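Local structure of CRISPR-associated protein,CRISPR-associated endonuclease Cas9 (Corynebacterium diphtheriae, 6JOO) at residues 663-675 with 719-731. The protein is, in its natural form, an RNA-guided endonuclease that cuts both strands of target DNA, one with an HNH and one with a RuvC-like domain. Sequence-based numbering, arbitrary orientation.
Sequences TIGKLSKVKLSSQ and HVYAGDNIGLFPV. With ZN (zinc ion), chain F; nucleotides of chain B; nucleotides of chain D.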
ATOM      1  N   THR A 663      -2.412 -14.094 -13.436  1.00 64.59           N
ATOM      2  CA  THR A 663      -2.940 -15.327 -14.002  1.00 83.45           C
ATOM      3  C   THR A 663      -1.837 -16.102 -14.717  1.00 67.97           C
ATOM      4  O   THR A 663      -1.018 -15.525 -15.437  1.00 61.41           O
ATOM      5  CB  THR A 663      -4.085 -15.019 -14.968  1.00 74.91           C
ATOM      6  OG1 THR A 663      -5.014 -14.127 -14.335  1.00 72.71           O
ATOM      7  CG2 THR A 663      -4.814 -16.293 -15.358  1.00 72.08           C
ATOM      8  N   ILE A 664      -1.815 -17.416 -14.503  1.00 70.88           N
ATOM      9  CA  ILE A 664      -0.807 -18.300 -15.077  1.00 71.67           C
ATOM     10  C   ILE A 664      -1.477 -19.170 -16.131  1.00 76.46           C
ATOM     11  O   ILE A 664      -2.537 -19.757 -15.879  1.00 76.43           O
ATOM     12  CB  ILE A 664      -0.135 -19.165 -13.996  1.00 81.02           C
ATOM     13  CG1 ILE A 664       0.370 -18.288 -12.850  1.00 85.13           C
ATOM     14  CG2 ILE A 664       1.007 -19.972 -14.592  1.00 69.20           C
ATOM     15  CD1 ILE A 664       0.906 -19.075 -11.678  1.00103.75           C
ATOM     16  N   GLY A 665      -0.862 -19.252 -17.307  1.00 67.98           N
ATOM     17  CA  GLY A 665      -1.415 -20.038 -18.393  1.00 71.77           C
ATOM     18  C   GLY A 665      -0.525 -21.199 -18.783  1.00 83.49           C
ATOM     19  O   GLY A 665       0.671 -21.199 -18.478  1.00 83.64           O
ATOM     20  N   LYS A 666      -1.094 -22.197 -19.452  1.00 77.98           N
ATOM     21  CA  LYS A 666      -0.304 -23.344 -19.875  1.00 66.63           C
ATOM     22  C   LYS A 666       0.674 -22.934 -20.967  1.00 62.57           C
ATOM     23  O   LYS A 666       0.324 -22.203 -21.897  1.00 70.31           O
ATOM     24  CB  LYS A 666      -1.210 -24.467 -20.380  1.00 56.67           C
ATOM     25  CG  LYS A 666      -2.132 -25.078 -19.333  1.00 63.55           C
ATOM     26  CD  LYS A 666      -3.178 -25.971 -19.995  1.00 96.66           C
ATOM     27  CE  LYS A 666      -3.997 -26.748 -18.977  1.00118.20           C
ATOM     28  NZ  LYS A 666      -3.203 -27.829 -18.326  1.00129.33           N
ATOM     29  N   LEU A 667       1.909 -23.405 -20.845  1.00 86.09           N
ATOM     30  CA  LEU A 667       2.908 -23.167 -21.871  1.00 87.77           C
ATOM     31  C   LEU A 667       2.657 -24.079 -23.070  1.00 94.88           C
ATOM     32  O   LEU A 667       1.936 -25.077 -22.984  1.00102.09           O
ATOM     33  CB  LEU A 667       4.308 -23.399 -21.307  1.00 87.59           C
ATOM     34  CG  LEU A 667       5.452 -22.595 -21.919  1.00 89.52           C
ATOM     35  CD1 LEU A 667       5.206 -21.110 -21.736  1.00 76.93           C
ATOM     36  CD2 LEU A 667       6.764 -23.002 -21.281  1.00 88.13           C
ATOM     37  N   SER A 668       3.255 -23.721 -24.202  1.00 79.85           N
ATOM     38  CA  SER A 668       3.165 -24.518 -25.420  1.00 72.30           C
ATOM     39  C   SER A 668       4.470 -25.278 -25.612  1.00 85.65           C
ATOM     40  O   SER A 668       5.533 -24.667 -25.765  1.00104.54           O
ATOM     41  CB  SER A 668       2.870 -23.645 -26.638  1.00 65.38           C
ATOM     42  OG  SER A 668       1.520 -23.225 -26.646  1.00 83.85           O
ATOM     43  N   LYS A 669       4.384 -26.603 -25.610  1.00 73.62           N
ATOM     44  CA  LYS A 669       5.549 -27.465 -25.736  1.00 87.80           C
ATOM     45  C   LYS A 669       5.610 -28.034 -27.149  1.00 92.65           C
ATOM     46  O   LYS A 669       4.627 -28.596 -27.642  1.00 88.36           O
ATOM     47  CB  LYS A 669       5.499 -28.583 -24.693  1.00106.57           C
ATOM     48  CG  LYS A 669       5.167 -28.066 -23.299  1.00117.36           C
ATOM     49  CD  LYS A 669       5.632 -29.006 -22.202  1.00139.29           C
ATOM     50  CE  LYS A 669       5.414 -28.379 -20.832  1.00133.40           C
ATOM     51  NZ  LYS A 669       5.989 -29.207 -19.738  1.00131.37           N
ATOM     52  N   VAL A 670       6.761 -27.873 -27.795  1.00 83.74           N
ATOM     53  CA  VAL A 670       6.942 -28.231 -29.197  1.00 81.88           C
ATOM     54  C   VAL A 670       8.278 -28.943 -29.350  1.00 90.20           C
ATOM     55  O   VAL A 670       9.284 -28.528 -28.766  1.00102.18           O
ATOM     56  CB  VAL A 670       6.868 -26.984 -30.104  1.00 77.07           C
ATOM     57  CG1 VAL A 670       7.470 -27.265 -31.471  1.00 97.37           C
ATOM     58  CG2 VAL A 670       5.427 -26.519 -30.244  1.00 93.52           C
ATOM     59  N   LYS A 671       8.282 -30.022 -30.130  1.00 91.84           N
ATOM     60  CA  LYS A 671       9.511 -30.769 -30.362  1.00105.85           C
ATOM     61  C   LYS A 671      10.534 -29.901 -31.085  1.00102.95           C
ATOM     62  O   LYS A 671      10.184 -29.069 -31.929  1.00 87.64           O
ATOM     63  CB  LYS A 671       9.217 -32.035 -31.168  1.00114.74           C
ATOM     64  CG  LYS A 671       8.275 -33.005 -30.463  1.00118.96           C
ATOM     65  CD  LYS A 671       7.869 -34.157 -31.365  1.00135.73           C
ATOM     66  CE  LYS A 671       6.863 -35.070 -30.677  1.00148.68           C
ATOM     67  NZ  LYS A 671       6.369 -36.147 -31.581  1.00151.76           N
ATOM     68  N   LEU A 672      11.808 -30.098 -30.740  1.00101.42           N
ATOM     69  CA  LEU A 672      12.874 -29.274 -31.301  1.00100.42           C
ATOM     70  C   LEU A 672      12.982 -29.442 -32.813  1.00110.13           C
ATOM     71  O   LEU A 672      13.368 -28.501 -33.516  1.00 93.58           O
ATOM     72  CB  LEU A 672      14.201 -29.620 -30.624  1.00102.59           C
ATOM     73  CG  LEU A 672      15.382 -28.653 -30.739  1.00104.46           C
ATOM     74  CD1 LEU A 672      16.310 -28.865 -29.566  1.00101.60           C
ATOM     75  CD2 LEU A 672      16.151 -28.837 -32.039  1.00124.22           C
ATOM     76  N   SER A 673      12.643 -30.623 -33.331  1.00114.23           N
ATOM     77  CA  SER A 673      12.759 -30.896 -34.758  1.00107.74           C
ATOM     78  C   SER A 673      11.707 -30.180 -35.592  1.00 97.83           C
ATOM     79  O   SER A 673      11.734 -30.302 -36.822  1.00120.87           O
ATOM     80  CB  SER A 673      12.675 -32.402 -35.004  1.00118.72           C
ATOM     81  OG  SER A 673      11.499 -32.945 -34.430  1.00127.18           O
ATOM     82  N   SER A 674      10.793 -29.444 -34.970  1.00105.13           N
ATOM     83  CA  SER A 674       9.719 -28.788 -35.696  1.00109.81           C
ATOM     84  C   SER A 674      10.231 -27.551 -36.429  1.00112.03           C
ATOM     85  O   SER A 674      11.287 -26.997 -36.112  1.00111.56           O
ATOM     86  CB  SER A 674       8.589 -28.405 -34.740  1.00101.97           C
ATOM     87  OG  SER A 674       7.591 -27.645 -35.399  1.00122.54           O
ATOM     88  N   GLN A 675       9.464 -27.123 -37.429  1.00111.27           N
ATOM     89  CA  GLN A 675       9.780 -25.894 -38.142  1.00101.44           C
ATOM     90  C   GLN A 675       9.465 -24.696 -37.257  1.00104.53           C
ATOM     91  O   GLN A 675       8.408 -24.646 -36.618  1.00103.73           O
ATOM     92  CB  GLN A 675       8.989 -25.821 -39.447  1.00101.31           C
ATOM     93  CG  GLN A 675       9.333 -24.629 -40.321  1.00104.14           C
ATOM     94  CD  GLN A 675       8.560 -24.617 -41.624  1.00128.74           C
ATOM     95  OE1 GLN A 675       7.516 -25.258 -41.747  1.00131.32           O
ATOM     96  NE2 GLN A 675       9.071 -23.887 -42.608  1.00135.70           N
ATOM     97  N   HIS A 719      22.079 -29.983 -22.915  1.00116.31           N
ATOM     98  CA  HIS A 719      21.860 -30.361 -24.303  1.00125.40           C
ATOM     99  C   HIS A 719      20.415 -30.794 -24.514  1.00115.86           C
ATOM    100  O   HIS A 719      19.814 -31.446 -23.654  1.00127.28           O
ATOM    101  CB  HIS A 719      22.809 -31.491 -24.704  1.00144.03           C
ATOM    102  CG  HIS A 719      24.214 -31.039 -24.950  1.00145.41           C
ATOM    103  ND1 HIS A 719      24.845 -31.209 -26.163  1.00151.01           N
ATOM    104  CD2 HIS A 719      25.106 -30.414 -24.145  1.00141.73           C
ATOM    105  CE1 HIS A 719      26.067 -30.714 -26.094  1.00154.91           C
ATOM    106  NE2 HIS A 719      26.252 -30.224 -24.881  1.00150.15           N
ATOM    107  N   VAL A 720      19.855 -30.420 -25.662  1.00122.77           N
ATOM    108  CA  VAL A 720      18.486 -30.767 -26.026  1.00116.82           C
ATOM    109  C   VAL A 720      18.500 -31.330 -27.439  1.00120.39           C
ATOM    110  O   VAL A 720      19.009 -30.686 -28.363  1.00106.12           O
ATOM    111  CB  VAL A 720      17.539 -29.552 -25.934  1.00103.69           C
ATOM    112  CG1 VAL A 720      16.108 -29.981 -26.172  1.00108.40           C
ATOM    113  CG2 VAL A 720      17.663 -28.872 -24.580  1.00102.47           C
ATOM    114  N   TYR A 721      17.946 -32.527 -27.607  1.00123.97           N
ATOM    115  CA  TYR A 721      17.927 -33.191 -28.900  1.00132.23           C
ATOM    116  C   TYR A 721      16.660 -32.835 -29.674  1.00108.33           C
ATOM    117  O   TYR A 721      15.734 -32.207 -29.154  1.00 94.91           O
ATOM    118  CB  TYR A 721      18.042 -34.707 -28.728  1.00149.37           C
ATOM    119  CG  TYR A 721      19.422 -35.176 -28.319  1.00154.75           C
ATOM    120  CD1 TYR A 721      19.818 -35.156 -26.989  1.00152.22           C
ATOM    121  CD2 TYR A 721      20.326 -35.644 -29.265  1.00161.23           C
ATOM    122  CE1 TYR A 721      21.077 -35.585 -26.611  1.00164.86           C
ATOM    123  CE2 TYR A 721      21.587 -36.075 -28.897  1.00170.15           C
ATOM    124  CZ  TYR A 721      21.956 -36.043 -27.569  1.00174.69           C
ATOM    125  OH  TYR A 721      23.209 -36.472 -27.196  1.00185.95           O
ATOM    126  N   ALA A 722      16.627 -33.251 -30.943  1.00109.25           N
ATOM    127  CA  ALA A 722      15.496 -32.928 -31.803  1.00113.32           C
ATOM    128  C   ALA A 722      14.212 -33.626 -31.372  1.00108.00           C
ATOM    129  O   ALA A 722      13.129 -33.235 -31.821  1.00 92.88           O
ATOM    130  CB  ALA A 722      15.819 -33.286 -33.253  1.00134.41           C
ATOM    131  N   GLY A 723      14.304 -34.645 -30.522  1.00103.26           N
ATOM    132  CA  GLY A 723      13.136 -35.347 -30.038  1.00 99.32           C
ATOM    133  C   GLY A 723      12.587 -34.849 -28.723  1.00 93.29           C
ATOM    134  O   GLY A 723      11.661 -35.454 -28.174  1.00 87.39           O
ATOM    135  N   ASP A 724      13.131 -33.758 -28.196  1.00 96.89           N
ATOM    136  CA  ASP A 724      12.706 -33.208 -26.920  1.00 79.21           C
ATOM    137  C   ASP A 724      11.783 -32.016 -27.132  1.00 97.67           C
ATOM    138  O   ASP A 724      11.849 -31.324 -28.152  1.00 80.87           O
ATOM    139  CB  ASP A 724      13.914 -32.784 -26.082  1.00 99.88           C
ATOM    140  CG  ASP A 724      14.845 -33.937 -25.774  1.00119.08           C
ATOM    141  OD1 ASP A 724      14.357 -34.988 -25.313  1.00138.74           O
ATOM    142  OD2 ASP A 724      16.066 -33.796 -25.998  1.00122.09           O
ATOM    143  N   ASN A 725      10.920 -31.781 -26.146  1.00103.58           N
ATOM    144  CA  ASN A 725      10.018 -30.640 -26.170  1.00 83.23           C
ATOM    145  C   ASN A 725      10.718 -29.383 -25.669  1.00 87.58           C
ATOM    146  O   ASN A 725      11.539 -29.433 -24.749  1.00 96.69           O
ATOM    147  CB  ASN A 725       8.789 -30.917 -25.306  1.00 71.90           C
ATOM    148  CG  ASN A 725       7.715 -31.675 -26.046  1.00 91.67           C
ATOM    149  OD1 ASN A 725       7.906 -32.091 -27.188  1.00106.11           O
ATOM    150  ND2 ASN A 725       6.573 -31.860 -25.398  1.00 98.82           N
ATOM    151  N   ILE A 726      10.382 -28.251 -26.278  1.00102.59           N
ATOM    152  CA  ILE A 726      10.834 -26.948 -25.812  1.00 84.24           C
ATOM    153  C   ILE A 726       9.608 -26.078 -25.584  1.00 81.06           C
ATOM    154  O   ILE A 726       8.569 -26.251 -26.226  1.00 79.53           O
ATOM    155  CB  ILE A 726      11.818 -26.277 -26.796  1.00 73.89           C
ATOM    156  CG1 ILE A 726      11.106 -25.847 -28.076  1.00 74.64           C
ATOM    157  CG2 ILE A 726      12.955 -27.224 -27.135  1.00 83.14           C
ATOM    158  CD1 ILE A 726      11.995 -25.066 -29.015  1.00 72.55           C
ATOM    159  N   GLY A 727       9.730 -25.139 -24.642  1.00107.75           N
ATOM    160  CA  GLY A 727       8.604 -24.314 -24.249  1.00 94.55           C
ATOM    161  C   GLY A 727       8.553 -23.015 -25.024  1.00 86.43           C
ATOM    162  O   GLY A 727       9.545 -22.286 -25.104  1.00 99.25           O
ATOM    163  N   LEU A 728       7.386 -22.725 -25.595  1.00 69.27           N
ATOM    164  CA  LEU A 728       7.143 -21.474 -26.295  1.00 69.44           C
ATOM    165  C   LEU A 728       5.891 -20.821 -25.733  1.00 68.96           C
ATOM    166  O   LEU A 728       4.962 -21.502 -25.290  1.00 57.89           O
ATOM    167  CB  LEU A 728       6.975 -21.683 -27.805  1.00 54.36           C
ATOM    168  CG  LEU A 728       8.065 -22.444 -28.556  1.00 70.54           C
ATOM    169  CD1 LEU A 728       7.697 -22.522 -30.023  1.00 73.75           C
ATOM    170  CD2 LEU A 728       9.421 -21.788 -28.382  1.00 57.83           C
ATOM    171  N   PHE A 729       5.873 -19.498 -25.755  1.00 79.35           N
ATOM    172  CA  PHE A 729       4.700 -18.770 -25.296  1.00 65.24           C
ATOM    173  C   PHE A 729       3.576 -18.914 -26.316  1.00 82.08           C
ATOM    174  O   PHE A 729       3.804 -18.720 -27.516  1.00 86.43           O
ATOM    175  CB  PHE A 729       5.033 -17.297 -25.081  1.00 65.01           C
ATOM    176  CG  PHE A 729       5.947 -17.045 -23.919  1.00 74.54           C
ATOM    177  CD1 PHE A 729       5.752 -17.690 -22.709  1.00 82.37           C
ATOM    178  CD2 PHE A 729       7.005 -16.161 -24.036  1.00 75.48           C
ATOM    179  CE1 PHE A 729       6.595 -17.455 -21.637  1.00 67.50           C
ATOM    180  CE2 PHE A 729       7.852 -15.922 -22.972  1.00 51.88           C
ATOM    181  CZ  PHE A 729       7.646 -16.571 -21.771  1.00 53.73           C
ATOM    182  N   PRO A 730       2.357 -19.250 -25.887  1.00 77.79           N
ATOM    183  CA  PRO A 730       1.254 -19.405 -26.847  1.00 61.48           C
ATOM    184  C   PRO A 730       0.725 -18.091 -27.393  1.00 62.50           C
ATOM    185  O   PRO A 730      -0.087 -18.116 -28.326  1.00 87.68           O
ATOM    186  CB  PRO A 730       0.181 -20.126 -26.026  1.00 73.10           C
ATOM    187  CG  PRO A 730       0.438 -19.679 -24.629  1.00 75.96           C
ATOM    188  CD  PRO A 730       1.933 -19.534 -24.505  1.00 75.54           C
ATOM    189  N   VAL A 731       1.149 -16.954 -26.846  1.00 53.80           N
ATOM    190  CA  VAL A 731       0.654 -15.653 -27.266  1.00 46.09           C
ATOM    191  C   VAL A 731       1.832 -14.788 -27.689  1.00 46.97           C
ATOM    192  O   VAL A 731       2.982 -15.031 -27.320  1.00 59.10           O
ATOM    193  CB  VAL A 731      -0.157 -14.957 -26.155  1.00 52.06           C
ATOM    194  CG1 VAL A 731      -1.409 -15.756 -25.840  1.00 56.65           C
ATOM    195  CG2 VAL A 731       0.699 -14.789 -24.909  1.00 54.22           C
TER
HETATM  196 ZN    ZN F1102      25.100 -31.786 -28.110  1.00121.46          ZN
ATOM    197  P     U B  23      -4.627 -23.445 -15.233  1.00 94.76           P
ATOM    198  OP1   U B  23      -4.958 -23.420 -16.682  1.00 94.56           O
ATOM    199  OP2   U B  23      -5.358 -24.364 -14.326  1.00 99.07           O
ATOM    200  O5'   U B  23      -3.076 -23.767 -15.098  1.00 91.03           O
ATOM    201  C5'   U B  23      -2.117 -23.044 -15.854  1.00 86.55           C
ATOM    202  C4'   U B  23      -0.732 -23.224 -15.292  1.00 83.58           C
ATOM    203  O4'   U B  23      -0.682 -22.714 -13.933  1.00 81.24           O
ATOM    204  C3'   U B  23      -0.248 -24.658 -15.158  1.00 86.05           C
ATOM    205  O3'   U B  23       0.222 -25.209 -16.376  1.00 86.83           O
ATOM    206  C2'   U B  23       0.822 -24.546 -14.081  1.00 83.17           C
ATOM    207  O2'   U B  23       2.027 -24.029 -14.626  1.00 80.31           O
ATOM    208  C1'   U B  23       0.218 -23.484 -13.163  1.00 80.82           C
ATOM    209  N1    U B  23      -0.515 -24.088 -12.028  1.00 83.59           N
ATOM    210  C2    U B  23       0.223 -24.590 -10.970  1.00 82.32           C
ATOM    211  O2    U B  23       1.443 -24.557 -10.926  1.00 79.48           O
ATOM    212  N3    U B  23      -0.522 -25.137  -9.955  1.00 84.05           N
ATOM    213  C4    U B  23      -1.895 -25.232  -9.887  1.00 86.93           C
ATOM    214  O4    U B  23      -2.421 -25.756  -8.902  1.00 88.05           O
ATOM    215  C5    U B  23      -2.583 -24.690 -11.019  1.00 88.50           C
ATOM    216  C6    U B  23      -1.886 -24.152 -12.024  1.00 86.74           C
TER
ATOM    217  P    DG D   9      -4.299 -10.746 -13.732  1.00 76.16           P
ATOM    218  OP1  DG D   9      -3.330 -10.044 -12.861  1.00 73.95           O
ATOM    219  OP2  DG D   9      -3.820 -11.716 -14.743  1.00 75.43           O
ATOM    220  O5'  DG D   9      -5.384 -11.503 -12.832  1.00 81.52           O
ATOM    221  C5'  DG D   9      -5.852 -10.923 -11.616  1.00 84.62           C
ATOM    222  C4'  DG D   9      -7.057 -11.685 -11.098  1.00 86.82           C
ATOM    223  O4'  DG D   9      -6.669 -13.039 -10.791  1.00 85.58           O
ATOM    224  C3'  DG D   9      -7.655 -11.143  -9.814  1.00 87.99           C
ATOM    225  O3'  DG D   9      -8.625 -10.162 -10.127  1.00 91.28           O
ATOM    226  C2'  DG D   9      -8.303 -12.379  -9.192  1.00 88.21           C
ATOM    227  C1'  DG D   9      -7.434 -13.527  -9.706  1.00 86.21           C
ATOM    228  N9   DG D   9      -6.523 -14.066  -8.704  1.00 84.62           N
ATOM    229  C8   DG D   9      -5.190 -13.772  -8.553  1.00 82.89           C
ATOM    230  N7   DG D   9      -4.627 -14.413  -7.567  1.00 82.89           N
ATOM    231  C5   DG D   9      -5.653 -15.182  -7.034  1.00 84.80           C
ATOM    232  C6   DG D   9      -5.644 -16.084  -5.944  1.00 85.54           C
ATOM    233  O6   DG D   9      -4.692 -16.393  -5.211  1.00 84.73           O
ATOM    234  N1   DG D   9      -6.900 -16.653  -5.737  1.00 87.32           N
ATOM    235  C2   DG D   9      -8.020 -16.380  -6.488  1.00 88.30           C
ATOM    236  N2   DG D   9      -9.144 -17.023  -6.140  1.00 90.18           N
ATOM    237  N3   DG D   9      -8.039 -15.538  -7.509  1.00 88.03           N
ATOM    238  C4   DG D   9      -6.826 -14.979  -7.723  1.00 85.80           C
TER
ATOM    239  P     C B  22      -8.866 -23.144 -11.608  1.00 95.37           P
ATOM    240  OP1   C B  22      -9.634 -23.401 -12.854  1.00 98.28           O
ATOM    241  OP2   C B  22      -8.622 -24.257 -10.654  1.00 96.96           O
ATOM    242  O5'   C B  22      -7.456 -22.526 -12.018  1.00 89.22           O
ATOM    243  C5'   C B  22      -7.384 -21.382 -12.855  1.00 84.44           C
ATOM    244  C4'   C B  22      -5.996 -20.794 -12.877  1.00 78.82           C
ATOM    245  O4'   C B  22      -5.632 -20.328 -11.553  1.00 75.65           O
ATOM    246  C3'   C B  22      -4.874 -21.749 -13.250  1.00 78.51           C
ATOM    247  O3'   C B  22      -4.768 -21.956 -14.647  1.00 78.30           O
ATOM    248  C2'   C B  22      -3.652 -21.079 -12.633  1.00 73.29           C
ATOM    249  O2'   C B  22      -3.206 -20.008 -13.449  1.00 71.41           O
ATOM    250  C1'   C B  22      -4.243 -20.488 -11.351  1.00 72.84           C
ATOM    251  N1    C B  22      -4.022 -21.353 -10.168  1.00 74.27           N
ATOM    252  C2    C B  22      -2.755 -21.389  -9.562  1.00 73.87           C
ATOM    253  O2    C B  22      -1.831 -20.703 -10.025  1.00 71.55           O
ATOM    254  N3    C B  22      -2.555 -22.174  -8.478  1.00 74.93           N
ATOM    255  C4    C B  22      -3.557 -22.903  -7.991  1.00 77.42           C
ATOM    256  N4    C B  22      -3.313 -23.662  -6.920  1.00 79.28           N
ATOM    257  C5    C B  22      -4.854 -22.886  -8.581  1.00 78.47           C
ATOM    258  C6    C B  22      -5.041 -22.104  -9.653  1.00 76.54           C
TER
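Ser-668 and Leu-728 hold each other through both backbone groups, Leu-728 N giving to Ser-668 O at 2.7 Å and Ser-668 N to Leu-728 O at 3.0 Å. Val-670 and Ile-726 repeat the exchange two residues on, and Leu-672 N continues the ladder to Asp-724 O. At its end Ala-722 O takes two donors from one residue: Ser-673 N comes in the carbonyl plane on a lone pair, while Ser-673 OG, 3.1 Å from Ala-722 O, reaches it from a tilt of 33°. With chi1 at 54° the hydroxyl sits between its own N and carbonyl carbon, from where it reaches the oxygen that the amide also uses. In the 721-724 turn, Asp-724 OD2 accepts Tyr-721 N at 2.8 Å.

Strands 668-671 and 725-728 thus form a two-stranded antiparallel sheet in the Cas9 beta-hairpin domain, in the C-terminal part of this engineered fusion, although 43 residues separate the two segments. Just before the turn, His-719 ND1 binds the zinc ion, as does His-712. At the far end, Thr-663 N and OG1 both hydrogen-bond to OP2 of DG9 of chain D, and Ile-664 O accepts O2' of C22 of chain B; Lys-666 NZ forms a salt bridge with a phosphate of the RNA.

Packing fills the flanks. Leu-667 lays CD2 over the bare CA of Gly-727 and brings CD1 obliquely to Phe-729 CD1, 3.6 Å away. The Asn-725 amide lies between two lysine stems, ND2 against Lys-669 CB and OD1 near Lys-671 CG. Leu-672 brings CD1 to within 3.6 Å of Val-720 CG1, with its CB against Tyr-721 O.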